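Local coordinates for insecticidal crystal protein Cry7Cal (Bacillus thuringiensis, PDB 5ZI1), which is toxic to the locust Locusta migratoria manilensis, probably by binding midgut receptors and forming membrane pores through its three-domain toxin portion, as related delta-endotoxins do, at residues Thr23-Ala28 and Thr245-Thr250; Ser58-Val63 and Gly138-Val143; Leu375-Gly380 and Glu389-Phe394; Leu497-Asn502 and Cys588-Asp593. All coordinates share one frame; numbering follows the deposited sequence.

Contact 1 (Thr23-Ala28 and Thr245-Thr250)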
loop_
_atom_site.group_PDB
_atom_site.type_symbol
_atom_site.label_atom_id
_atom_site.label_comp_id
_atom_site.label_asym_id
_atom_site.label_seq_id
_atom_site.Cartn_x
_atom_site.Cartn_y
_atom_site.Cartn_z
ATOM N N THR A 23 -0.975 12.910 -0.412
ATOM C CA THR A 23 -1.299 14.121 0.330
ATOM C C THR A 23 -1.532 13.839 1.810
ATOM O O THR A 23 -0.989 14.536 2.671
ATOM C CB THR A 23 -2.513 14.785 -0.300
ATOM O OG1 THR A 23 -2.304 14.861 -1.709
ATOM C CG2 THR A 23 -2.731 16.169 0.274
ATOM N N PHE A 24 -2.335 12.826 2.129
ATOM C CA PHE A 24 -2.607 12.551 3.534
ATOM C C PHE A 24 -1.392 11.969 4.238
ATOM O O PHE A 24 -1.161 12.259 5.415
ATOM C CB PHE A 24 -3.809 11.621 3.665
ATOM C CG PHE A 24 -5.113 12.328 3.519
ATOM C CD1 PHE A 24 -5.609 13.095 4.564
ATOM C CD2 PHE A 24 -5.839 12.249 2.339
ATOM C CE1 PHE A 24 -6.809 13.768 4.439
ATOM C CE2 PHE A 24 -7.043 12.918 2.203
ATOM C CZ PHE A 24 -7.532 13.676 3.260
ATOM N N MET A 25 -0.600 11.149 3.542
ATOM C CA MET A 25 0.643 10.669 4.140
ATOM C C MET A 25 1.611 11.821 4.393
ATOM O O MET A 25 2.324 11.837 5.407
ATOM C CB MET A 25 1.306 9.618 3.243
ATOM C CG MET A 25 0.475 8.392 2.966
ATOM S SD MET A 25 1.458 7.034 2.278
ATOM C CE MET A 25 2.671 6.756 3.554
ATOM N N GLY A 26 1.662 12.791 3.476
ATOM C CA GLY A 26 2.588 13.890 3.645
ATOM C C GLY A 26 2.234 14.760 4.828
ATOM O O GLY A 26 3.114 15.332 5.470
ATOM N N PHE A 27 0.949 14.868 5.136
ATOM C CA PHE A 27 0.471 15.685 6.238
ATOM C C PHE A 27 0.167 14.849 7.487
ATOM O O PHE A 27 -0.491 15.337 8.410
ATOM C CB PHE A 27 -0.764 16.472 5.772
ATOM C CG PHE A 27 -1.191 17.585 6.706
ATOM C CD1 PHE A 27 -0.652 18.857 6.588
ATOM C CD2 PHE A 27 -2.168 17.371 7.683
ATOM C CE1 PHE A 27 -1.064 19.880 7.438
ATOM C CE2 PHE A 27 -2.574 18.382 8.535
ATOM C CZ PHE A 27 -2.024 19.641 8.414
ATOM N N ALA A 28 0.637 13.605 7.548
ATOM C CA ALA A 28 0.265 12.738 8.655
ATOM C C ALA A 28 0.843 13.290 9.951
ATOM O O ALA A 28 2.054 13.531 10.046
ATOM C CB ALA A 28 0.754 11.314 8.412
ATOM N N THR A 245 4.227 12.470 11.705
ATOM C CA THR A 245 4.469 11.037 11.770
ATOM C C THR A 245 4.811 10.590 10.365
ATOM O O THR A 245 4.115 10.962 9.419
ATOM C CB THR A 245 3.221 10.283 12.267
ATOM O OG1 THR A 245 2.782 10.828 13.523
ATOM C CG2 THR A 245 3.514 8.800 12.428
ATOM N N VAL A 246 5.865 9.799 10.224
ATOM C CA VAL A 246 6.350 9.377 8.917
ATOM C C VAL A 246 6.027 7.900 8.747
ATOM O O VAL A 246 6.479 7.060 9.541
ATOM C CB VAL A 246 7.854 9.646 8.753
ATOM C CG1 VAL A 246 8.335 9.088 7.416
ATOM C CG2 VAL A 246 8.119 11.132 8.842
ATOM N N THR A 247 5.274 7.576 7.700
ATOM C CA THR A 247 4.791 6.220 7.500
ATOM C C THR A 247 5.182 5.679 6.132
ATOM O O THR A 247 5.515 6.429 5.199
ATOM C CB THR A 247 3.288 6.188 7.660
ATOM O OG1 THR A 247 2.723 7.046 6.664
ATOM C CG2 THR A 247 2.917 6.734 9.030
ATOM N N GLU A 248 5.146 4.346 6.022
ATOM C CA GLU A 248 5.504 3.656 4.789
ATOM C C GLU A 248 4.474 2.577 4.484
ATOM O O GLU A 248 3.985 1.909 5.397
ATOM C CB GLU A 248 6.893 3.007 4.881
ATOM C CG GLU A 248 7.957 3.845 5.573
ATOM C CD GLU A 248 9.359 3.236 5.408
ATOM O OE1 GLU A 248 9.503 2.001 5.619
ATOM O OE2 GLU A 248 10.305 3.988 5.044
ATOM N N LEU A 249 4.172 2.406 3.191
ATOM C CA LEU A 249 3.345 1.317 2.677
ATOM C C LEU A 249 4.264 0.254 2.083
ATOM O O LEU A 249 4.812 0.446 0.995
ATOM C CB LEU A 249 2.393 1.824 1.597
ATOM C CG LEU A 249 1.489 2.996 1.920
ATOM C CD1 LEU A 249 0.908 3.577 0.633
ATOM C CD2 LEU A 249 0.377 2.549 2.888
ATOM N N THR A 250 4.402 -0.876 2.757
ATOM C CA THR A 250 5.340 -1.904 2.331
ATOM C C THR A 250 4.723 -2.958 1.426
ATOM O O THR A 250 5.407 -3.924 1.081
ATOM C CB THR A 250 5.925 -2.599 3.556
ATOM O OG1 THR A 250 4.858 -3.199 4.294
ATOM C CG2 THR A 250 6.660 -1.604 4.438
HETATM O O HOH W 1 3.530 9.394 6.856
#
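With CG anti to the carbonyl carbon (chi1 -60°) and the chain bent at chi3 (59°), Met25 carries its CE methyl onto Thr247, whose OG1 stands between its own backbone N and carbonyl carbon. This is an interdomain seam of the three-domain delta-endotoxin fold. The C-terminal end of helix 13-26, in the helical domain, lies against segment 245-250, where strand 245-246 pairs with strand 468-472 of the C-terminal domain. A long, unbranched methionine suits this place because it can touch two residues at once: Met25 CE rests 3.1 Å from Thr247 OG1, while Met25 SD meets the branch end of Leu249 3.9 Å away at CD1. Ile235 of the short helix 232-235 touches both Ala28 and Thr247, so the helical domain covers the seam from a second element.

Polar groups at the seam are tied together by one water. It donates to Met25 O and to Thr245 O, 3.1 Å from each, and accepts from Thr247 N at 2.7 Å and from Thr247 OG1. Four bonds thus grip the water, and two of them fix the hydroxyl and the amide of a single threonine. The helix ends just before Phe27, and Ala28 turns its small CB toward the other backbone, 3.5 Å from Thr245 O. A methyl is small enough to let the two main chains come within bonding distance. In that bond Thr245 N donates to Ala28 O at 2.9 Å, nearly straight at 166°, with the donor well above the carbonyl plane.

Contact 2 (Ser58-Val63 and Gly138-Val143)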
loop_
_atom_site.group_PDB
_atom_site.type_symbol
_atom_site.label_atom_id
_atom_site.label_comp_id
_atom_site.label_asym_id
_atom_site.label_seq_id
_atom_site.Cartn_x
_atom_site.Cartn_y
_atom_site.Cartn_z
ATOM N N SER A 58 -16.288 8.417 -11.223
ATOM C CA SER A 58 -15.266 7.485 -11.686
ATOM C C SER A 58 -14.986 6.399 -10.655
ATOM O O SER A 58 -14.760 5.240 -11.024
ATOM C CB SER A 58 -13.976 8.230 -12.013
ATOM O OG SER A 58 -14.224 9.328 -12.866
ATOM N N PHE A 59 -14.948 6.763 -9.361
ATOM C CA PHE A 59 -14.823 5.761 -8.306
ATOM C C PHE A 59 -15.873 4.676 -8.472
ATOM O O PHE A 59 -15.561 3.482 -8.475
ATOM C CB PHE A 59 -14.972 6.398 -6.913
ATOM C CG PHE A 59 -13.773 7.156 -6.429
ATOM C CD1 PHE A 59 -12.503 6.936 -6.962
ATOM C CD2 PHE A 59 -13.916 8.095 -5.427
ATOM C CE1 PHE A 59 -11.403 7.646 -6.491
ATOM C CE2 PHE A 59 -12.827 8.813 -4.955
ATOM C CZ PHE A 59 -11.565 8.588 -5.489
ATOM N N MET A 60 -17.137 5.077 -8.589
ATOM C CA MET A 60 -18.204 4.096 -8.741
ATOM C C MET A 60 -18.072 3.313 -10.047
ATOM O O MET A 60 -18.207 2.084 -10.048
ATOM C CB MET A 60 -19.560 4.795 -8.653
ATOM C CG MET A 60 -19.854 5.305 -7.249
ATOM S SD MET A 60 -21.486 6.035 -7.043
ATOM C CE MET A 60 -21.149 7.751 -7.398
ATOM N N ASN A 61 -17.795 3.995 -11.162
ATOM C CA ASN A 61 -17.732 3.307 -12.460
ATOM C C ASN A 61 -16.610 2.282 -12.494
ATOM O O ASN A 61 -16.824 1.132 -12.884
ATOM C CB ASN A 61 -17.560 4.309 -13.599
ATOM C CG ASN A 61 -18.825 5.108 -13.867
ATOM O OD1 ASN A 61 -19.946 4.621 -13.660
ATOM N ND2 ASN A 61 -18.654 6.349 -14.319
ATOM N N GLU A 62 -15.413 2.668 -12.057
ATOM C CA GLU A 62 -14.293 1.730 -12.026
ATOM C C GLU A 62 -14.601 0.505 -11.161
ATOM O O GLU A 62 -14.354 -0.637 -11.574
ATOM C CB GLU A 62 -13.036 2.440 -11.523
ATOM C CG GLU A 62 -11.786 1.598 -11.617
ATOM C CD GLU A 62 -11.484 1.198 -13.048
ATOM O OE1 GLU A 62 -11.687 2.048 -13.951
ATOM O OE2 GLU A 62 -11.059 0.038 -13.267
ATOM N N VAL A 63 -15.152 0.711 -9.957
ATOM C CA VAL A 63 -15.371 -0.437 -9.080
ATOM C C VAL A 63 -16.483 -1.331 -9.620
ATOM O O VAL A 63 -16.363 -2.562 -9.604
ATOM C CB VAL A 63 -15.653 -0.001 -7.627
ATOM C CG1 VAL A 63 -15.779 -1.232 -6.752
ATOM C CG2 VAL A 63 -14.533 0.872 -7.113
ATOM N N GLY A 138 -20.213 -3.398 -2.194
ATOM C CA GLY A 138 -19.087 -3.642 -3.070
ATOM C C GLY A 138 -18.789 -2.499 -4.027
ATOM O O GLY A 138 -17.755 -1.833 -3.922
ATOM N N PRO A 139 -19.673 -2.247 -4.996
ATOM C CA PRO A 139 -19.347 -1.223 -6.006
ATOM C C PRO A 139 -19.174 0.170 -5.417
ATOM O O PRO A 139 -18.559 1.024 -6.065
ATOM C CB PRO A 139 -20.532 -1.296 -6.981
ATOM C CG PRO A 139 -21.624 -1.925 -6.200
ATOM C CD PRO A 139 -20.964 -2.899 -5.278
ATOM N N LEU A 140 -19.668 0.411 -4.208
ATOM C CA LEU A 140 -19.549 1.688 -3.513
ATOM C C LEU A 140 -18.321 1.779 -2.619
ATOM O O LEU A 140 -18.172 2.775 -1.904
ATOM C CB LEU A 140 -20.783 1.936 -2.630
ATOM C CG LEU A 140 -22.099 2.282 -3.304
ATOM C CD1 LEU A 140 -23.232 2.388 -2.264
ATOM C CD2 LEU A 140 -21.937 3.567 -4.083
ATOM N N LEU A 141 -17.448 0.771 -2.625
ATOM C CA LEU A 141 -16.428 0.674 -1.583
ATOM C C LEU A 141 -15.468 1.862 -1.602
ATOM O O LEU A 141 -15.155 2.425 -0.544
ATOM C CB LEU A 141 -15.668 -0.642 -1.717
ATOM C CG LEU A 141 -14.673 -0.923 -0.594
ATOM C CD1 LEU A 141 -15.349 -0.755 0.804
ATOM C CD2 LEU A 141 -14.106 -2.322 -0.770
ATOM N N THR A 142 -15.005 2.281 -2.787
ATOM C CA THR A 142 -14.037 3.377 -2.828
ATOM C C THR A 142 -14.670 4.685 -2.374
ATOM O O THR A 142 -14.043 5.470 -1.650
ATOM C CB THR A 142 -13.437 3.527 -4.236
ATOM O OG1 THR A 142 -12.638 2.387 -4.541
ATOM C CG2 THR A 142 -12.548 4.727 -4.297
ATOM N N VAL A 143 -15.917 4.929 -2.773
ATOM C CA VAL A 143 -16.645 6.079 -2.234
ATOM C C VAL A 143 -16.673 6.018 -0.713
ATOM O O VAL A 143 -16.447 7.023 -0.028
ATOM C CB VAL A 143 -18.070 6.141 -2.820
ATOM C CG1 VAL A 143 -18.890 7.243 -2.144
ATOM C CG2 VAL A 143 -18.013 6.355 -4.342
HETATM O O HOH W 2 -16.702 2.861 -5.279
#
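Pro139 and Val63 approach to 5.1 Å between CA atoms, where a type I turn from Gly138 to Leu141 leads into helix 141-165 and brings its start against helix 54-67. The contact belongs to the helical bundle of the N-terminal delta-endotoxin domain, and it is buried and largely apolar. Thr142, with CG2 anti to its backbone N, lays that methyl over one face of the Phe59 ring. This CH-pi contact measures 3.6 Å from Thr142 CG2 to the ring centroid, 18° off the normal. Met13 and Ser17 of helix 13-26 also touch Phe59, while Met222 of helix 208-227 touches Thr142, so both partners are wedged among further helices.

Met60 suits a groove between two residues. Its CG packs 3.6 Å from Val143 CG2, and its SD lies beside Leu140 CD2 at 3.9 Å. The compact, branched Val63 fits under the turn, with CG1 3.5 Å from Gly138 O. A water donates to Pro139 O at 2.7 Å and has weak bonds to Phe59 O and Val143 N. Thr142 OG1 is buried without a hydrogen-bonding partner, and Val63 CG2 sits 3.5 Å from it.

Contact 3 (Leu375-Gly380 and Glu389-Phe394)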
loop_
_atom_site.group_PDB
_atom_site.type_symbol
_atom_site.label_atom_id
_atom_site.label_comp_id
_atom_site.label_asym_id
_atom_site.label_seq_id
_atom_site.Cartn_x
_atom_site.Cartn_y
_atom_site.Cartn_z
ATOM N N LEU A 375 11.079 -7.833 -26.038
ATOM C CA LEU A 375 11.639 -6.547 -25.657
ATOM C C LEU A 375 11.075 -6.099 -24.310
ATOM O O LEU A 375 9.862 -6.181 -24.074
ATOM C CB LEU A 375 11.367 -5.515 -26.751
ATOM C CG LEU A 375 11.877 -4.096 -26.497
ATOM C CD1 LEU A 375 12.158 -3.430 -27.842
ATOM C CD2 LEU A 375 10.907 -3.223 -25.698
ATOM N N LEU A 376 11.971 -5.637 -23.435
ATOM C CA LEU A 376 11.633 -5.072 -22.131
ATOM C C LEU A 376 12.610 -3.939 -21.856
ATOM O O LEU A 376 13.820 -4.161 -21.818
ATOM C CB LEU A 376 11.716 -6.129 -21.027
ATOM C CG LEU A 376 11.387 -5.734 -19.573
ATOM C CD1 LEU A 376 9.909 -5.438 -19.417
ATOM C CD2 LEU A 376 11.803 -6.840 -18.630
ATOM N N ARG A 377 12.091 -2.730 -21.679
ATOM C CA ARG A 377 12.885 -1.533 -21.427
ATOM C C ARG A 377 12.526 -0.972 -20.052
ATOM O O ARG A 377 11.343 -0.777 -19.749
ATOM C CB ARG A 377 12.618 -0.502 -22.531
ATOM C CG ARG A 377 13.373 0.805 -22.450
ATOM C CD ARG A 377 12.763 1.809 -23.413
ATOM N NE ARG A 377 12.680 1.250 -24.754
ATOM C CZ ARG A 377 11.663 1.439 -25.594
ATOM N NH1 ARG A 377 11.703 0.884 -26.795
ATOM N NH2 ARG A 377 10.614 2.174 -25.241
ATOM N N LEU A 378 13.538 -0.714 -19.229
ATOM C CA LEU A 378 13.345 -0.157 -17.898
ATOM C C LEU A 378 13.786 1.298 -17.861
ATOM O O LEU A 378 14.817 1.658 -18.439
ATOM C CB LEU A 378 14.127 -0.936 -16.834
ATOM C CG LEU A 378 14.032 -2.456 -16.709
ATOM C CD1 LEU A 378 14.484 -2.867 -15.315
ATOM C CD2 LEU A 378 12.643 -2.943 -16.993
ATOM N N TYR A 379 13.008 2.122 -17.165
ATOM C CA TYR A 379 13.321 3.526 -16.922
ATOM C C TYR A 379 13.625 3.715 -15.439
ATOM O O TYR A 379 12.776 3.412 -14.583
ATOM C CB TYR A 379 12.162 4.431 -17.324
ATOM C CG TYR A 379 11.734 4.367 -18.772
ATOM C CD1 TYR A 379 11.016 3.275 -19.261
ATOM C CD2 TYR A 379 11.993 5.422 -19.639
ATOM C CE1 TYR A 379 10.595 3.223 -20.581
ATOM C CE2 TYR A 379 11.573 5.379 -20.974
ATOM C CZ TYR A 379 10.877 4.278 -21.438
ATOM O OH TYR A 379 10.453 4.225 -22.760
ATOM N N GLY A 380 14.807 4.261 -15.139
ATOM C CA GLY A 380 15.271 4.353 -13.773
ATOM C C GLY A 380 15.766 5.742 -13.416
ATOM O O GLY A 380 16.043 6.575 -14.277
ATOM N N GLU A 389 18.366 4.356 -18.450
ATOM C CA GLU A 389 17.527 3.513 -19.279
ATOM C C GLU A 389 18.299 2.238 -19.562
ATOM O O GLU A 389 19.525 2.255 -19.676
ATOM C CB GLU A 389 17.153 4.220 -20.586
ATOM C CG GLU A 389 15.820 3.819 -21.174
ATOM C CD GLU A 389 15.196 4.933 -21.997
ATOM O OE1 GLU A 389 14.981 4.727 -23.213
ATOM O OE2 GLU A 389 14.918 6.019 -21.432
ATOM N N ASP A 390 17.585 1.128 -19.646
ATOM C CA ASP A 390 18.232 -0.094 -20.087
ATOM C C ASP A 390 17.185 -1.025 -20.690
ATOM O O ASP A 390 16.009 -0.998 -20.307
ATOM C CB ASP A 390 19.002 -0.767 -18.948
ATOM C CG ASP A 390 19.952 -1.831 -19.461
ATOM O OD1 ASP A 390 20.164 -1.854 -20.688
ATOM O OD2 ASP A 390 20.491 -2.632 -18.671
ATOM N N ALA A 391 17.622 -1.841 -21.642
ATOM C CA ALA A 391 16.679 -2.628 -22.422
ATOM C C ALA A 391 17.393 -3.812 -23.052
ATOM O O ALA A 391 18.622 -3.907 -23.048
ATOM C CB ALA A 391 15.997 -1.777 -23.495
ATOM N N PHE A 392 16.589 -4.749 -23.530
ATOM C CA PHE A 392 17.027 -5.779 -24.455
ATOM C C PHE A 392 15.984 -5.874 -25.550
ATOM O O PHE A 392 14.785 -5.699 -25.301
ATOM C CB PHE A 392 17.241 -7.165 -23.792
ATOM C CG PHE A 392 16.000 -7.768 -23.168
ATOM C CD1 PHE A 392 15.047 -8.419 -23.942
ATOM C CD2 PHE A 392 15.826 -7.739 -21.796
ATOM C CE1 PHE A 392 13.914 -8.988 -23.370
ATOM C CE2 PHE A 392 14.696 -8.308 -21.206
ATOM C CZ PHE A 392 13.739 -8.928 -21.994
ATOM N N SER A 393 16.454 -6.117 -26.766
ATOM C CA SER A 393 15.596 -6.254 -27.935
ATOM C C SER A 393 16.054 -7.493 -28.682
ATOM O O SER A 393 17.137 -7.497 -29.278
ATOM C CB SER A 393 15.658 -5.019 -28.822
ATOM O OG SER A 393 14.494 -4.939 -29.624
ATOM N N PHE A 394 15.255 -8.550 -28.603
ATOM C CA PHE A 394 15.574 -9.832 -29.200
ATOM C C PHE A 394 14.789 -10.019 -30.489
ATOM O O PHE A 394 13.810 -9.320 -30.758
ATOM C CB PHE A 394 15.267 -10.966 -28.231
ATOM C CG PHE A 394 16.131 -10.969 -27.015
ATOM C CD1 PHE A 394 17.453 -10.568 -27.095
ATOM C CD2 PHE A 394 15.621 -11.365 -25.786
ATOM C CE1 PHE A 394 18.256 -10.563 -25.969
ATOM C CE2 PHE A 394 16.414 -11.375 -24.662
ATOM C CZ PHE A 394 17.737 -10.973 -24.752
#
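Leu378 and Asp390 satisfy each other's backbone groups. Leu378 N donates to Asp390 O at 2.7 Å, nearly along the C=O axis, and Asp390 N returns a bond to Leu378 O at 3.1 Å, in the carbonyl plane. The other hydrogen-bonded pair, Leu376 with Phe392, is weak in both directions, 3.4 Å from Leu376 N to Phe392 O. All four acceptor carbonyls gain a CA-H...O contact. Ala391 N turns instead to a side chain, meeting Asp390 OD1 from above the carboxylate plane.

These strands form an antiparallel hairpin in the central domain, the beta-prism of three-domain Cry toxins. Strand 387-393 is the outermost of its sheet, whereas in strand 369-382 Arg377 also bonds to Tyr358 of strand 352-365.

On the face bearing Arg377, Tyr379 and Glu389, Arg377 NH2 donates to Tyr379 OH at 3.2 Å, close to the guanidinium plane, and that hydroxyl also bonds to Tyr407 OH. No N-H of Arg377 points at Glu389, whose OE1 lies 4.4 Å from Arg377 NE, beyond a salt bridge, and whose OE2 comes 3.4 Å from Tyr379 CE2. On the opposite face Leu376, Leu378 and Phe392 are buried, as suits apolar groups, while Asp390 is partly exposed. Phe392 takes the crowded position at chi1 (61°), and its CZ touches Leu376 CB at 3.6 Å while one ring face covers Leu376 N.

Contact 4 (Leu497-Asn502 and Cys588-Asp593)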
loop_
_atom_site.group_PDB
_atom_site.type_symbol
_atom_site.label_atom_id
_atom_site.label_comp_id
_atom_site.label_asym_id
_atom_site.label_seq_id
_atom_site.Cartn_x
_atom_site.Cartn_y
_atom_site.Cartn_z
ATOM N N LEU A 497 4.540 -9.177 11.405
ATOM C CA LEU A 497 5.194 -10.328 12.011
ATOM C C LEU A 497 4.228 -11.091 12.909
ATOM O O LEU A 497 3.464 -10.488 13.672
ATOM C CB LEU A 497 6.410 -9.903 12.837
ATOM C CG LEU A 497 7.611 -9.308 12.095
ATOM C CD1 LEU A 497 8.909 -9.627 12.815
ATOM C CD2 LEU A 497 7.661 -9.794 10.669
ATOM N N LYS A 498 4.289 -12.423 12.835
ATOM C CA LYS A 498 3.528 -13.307 13.709
ATOM C C LYS A 498 4.498 -14.151 14.524
ATOM O O LYS A 498 5.177 -15.028 13.978
ATOM C CB LYS A 498 2.594 -14.197 12.904
ATOM C CG LYS A 498 1.717 -15.077 13.760
ATOM C CD LYS A 498 0.804 -15.907 12.882
ATOM C CE LYS A 498 1.314 -17.332 12.743
ATOM N NZ LYS A 498 0.496 -18.281 13.575
ATOM N N ILE A 499 4.547 -13.908 15.830
ATOM C CA ILE A 499 5.439 -14.623 16.734
ATOM C C ILE A 499 4.617 -15.604 17.563
ATOM O O ILE A 499 3.629 -15.215 18.197
ATOM C CB ILE A 499 6.205 -13.650 17.647
ATOM C CG1 ILE A 499 6.779 -12.497 16.826
ATOM C CG2 ILE A 499 7.327 -14.368 18.403
ATOM C CD1 ILE A 499 7.062 -11.278 17.662
ATOM N N VAL A 500 5.027 -16.871 17.556
ATOM C CA VAL A 500 4.478 -17.900 18.433
ATOM C C VAL A 500 5.567 -18.284 19.435
ATOM O O VAL A 500 6.614 -18.818 19.046
ATOM C CB VAL A 500 3.993 -19.122 17.641
ATOM C CG1 VAL A 500 3.340 -20.106 18.569
ATOM C CG2 VAL A 500 3.025 -18.696 16.522
ATOM N N ASN A 501 5.312 -18.031 20.729
ATOM C CA ASN A 501 6.390 -17.998 21.721
ATOM C C ASN A 501 6.987 -19.383 21.944
ATOM O O ASN A 501 8.213 -19.541 21.938
ATOM C CB ASN A 501 5.870 -17.393 23.036
ATOM C CG ASN A 501 6.853 -17.536 24.210
ATOM O OD1 ASN A 501 8.055 -17.743 24.020
ATOM N ND2 ASN A 501 6.337 -17.384 25.434
ATOM N N ASN A 502 6.142 -20.406 22.114
ATOM C CA ASN A 502 6.683 -21.745 22.324
ATOM C C ASN A 502 7.527 -22.234 21.150
ATOM O O ASN A 502 8.248 -23.228 21.303
ATOM C CB ASN A 502 5.564 -22.766 22.626
ATOM C CG ASN A 502 4.699 -23.119 21.402
ATOM O OD1 ASN A 502 5.171 -23.731 20.427
ATOM N ND2 ASN A 502 3.407 -22.783 21.478
ATOM N N CYS A 588 1.375 -17.932 23.928
ATOM C CA CYS A 588 0.455 -17.122 23.150
ATOM C C CYS A 588 1.060 -16.816 21.783
ATOM O O CYS A 588 2.149 -17.282 21.435
ATOM C CB CYS A 588 0.125 -15.821 23.884
ATOM S SG CYS A 588 1.561 -14.754 24.093
ATOM N N THR A 589 0.327 -16.013 21.015
ATOM C CA THR A 589 0.751 -15.492 19.726
ATOM C C THR A 589 0.818 -13.977 19.835
ATOM O O THR A 589 -0.055 -13.354 20.455
ATOM C CB THR A 589 -0.223 -15.945 18.602
ATOM O OG1 THR A 589 -0.055 -17.346 18.376
ATOM C CG2 THR A 589 0.036 -15.228 17.279
ATOM N N ILE A 590 1.880 -13.400 19.271
ATOM C CA ILE A 590 2.122 -11.961 19.267
ATOM C C ILE A 590 2.274 -11.513 17.822
ATOM O O ILE A 590 2.965 -12.162 17.026
ATOM C CB ILE A 590 3.383 -11.581 20.076
ATOM C CG1 ILE A 590 3.250 -11.998 21.539
ATOM C CG2 ILE A 590 3.668 -10.098 19.984
ATOM C CD1 ILE A 590 4.124 -13.156 21.881
ATOM N N TYR A 591 1.629 -10.405 17.481
ATOM C CA TYR A 591 1.753 -9.804 16.166
ATOM C C TYR A 591 2.412 -8.446 16.322
ATOM O O TYR A 591 2.018 -7.664 17.191
ATOM C CB TYR A 591 0.390 -9.658 15.491
ATOM C CG TYR A 591 -0.370 -10.948 15.386
ATOM C CD1 TYR A 591 -1.241 -11.346 16.402
ATOM C CD2 TYR A 591 -0.224 -11.776 14.269
ATOM C CE1 TYR A 591 -1.937 -12.528 16.317
ATOM C CE2 TYR A 591 -0.931 -12.963 14.166
ATOM C CZ TYR A 591 -1.786 -13.331 15.187
ATOM O OH TYR A 591 -2.483 -14.518 15.092
ATOM N N ILE A 592 3.423 -8.180 15.503
ATOM C CA ILE A 592 4.134 -6.913 15.515
ATOM C C ILE A 592 3.826 -6.228 14.196
ATOM O O ILE A 592 4.122 -6.768 13.124
ATOM C CB ILE A 592 5.649 -7.096 15.693
ATOM C CG1 ILE A 592 5.970 -7.965 16.913
ATOM C CG2 ILE A 592 6.359 -5.736 15.740
ATOM C CD1 ILE A 592 5.658 -7.323 18.253
ATOM N N ASP A 593 3.231 -5.048 14.270
ATOM C CA ASP A 593 2.900 -4.305 13.070
ATOM C C ASP A 593 3.979 -3.253 12.821
ATOM O O ASP A 593 4.882 -3.476 12.008
ATOM C CB ASP A 593 1.499 -3.701 13.214
ATOM C CG ASP A 593 1.167 -2.710 12.120
ATOM O OD1 ASP A 593 1.701 -2.853 10.998
ATOM O OD2 ASP A 593 0.373 -1.774 12.394
HETATM O O HOH W 3 3.213 -19.436 22.140
#
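Ile499 and Ile590 are joined by two short, nearly straight backbone bonds, 2.6 Å from Ile499 N to Ile590 O and 2.7 Å from Ile590 N to Ile499 O. Leu497 and Ile592 repeat this pairing, Leu497 N reaching Ile592 O at 3.0 Å. Beta-branched residues suit such strands, and on this buried face Ile499 CD1 reaches diagonally to Ile592 CG1, 3.6 Å away.

On the other face, Lys498 and Tyr591 lie side by side and point the same way. CG of the lysine, anti to its backbone N (chi1 -177°), comes 3.4 Å from Tyr591 CE2; the aliphatic part of a lysine can pack against a ring, and Lys498 CD also comes 3.7 Å from Tyr591 CE2. Val500 and Thr589 continue this face, Val500 CG2 meeting Thr589 OG1.

Where the strands part, Asn501 N makes a weak bond to Cys588 O. That carbonyl also accepts from a water, which in turn accepts a hydrogen bond from Asn502 N at 3.1 Å. Asn501 ND2 bonds to Ser586 O, tying the start of the 3-10 turn to the loop before the other strand.

Farther out, strand 521-530 flanks strand 589-599, with Tyr591 bonded to Ala529, and strand 484-487 flanks strand 496-500. Leu497 and Ile499 press on Val509 of a second sheet, the facing of two beta sheets that marks the jelly-roll beta-sandwich of the C-terminal Cry domain.

In the fold
Each contact serves a different level of the three-domain toxin. Contact 2 holds helices together inside the N-terminal bundle, and its chemistry is almost wholly apolar. Contacts 3 and 4 are antiparallel strand pairs held by backbone bonds, but contact 3 lies at a sheet edge, partly exposed and carrying charged residues, whereas contact 4 is buried between flanking strands. Contact 1 joins domains rather than packing one, and relies on a bridging water, one direct backbone bond and the packing of a methionine. Contacts 1 and 4 reach the same mixed sheet, with nearest atoms about 7 Å apart; contacts 3 and 4 lie farthest apart, 43 Å between centres.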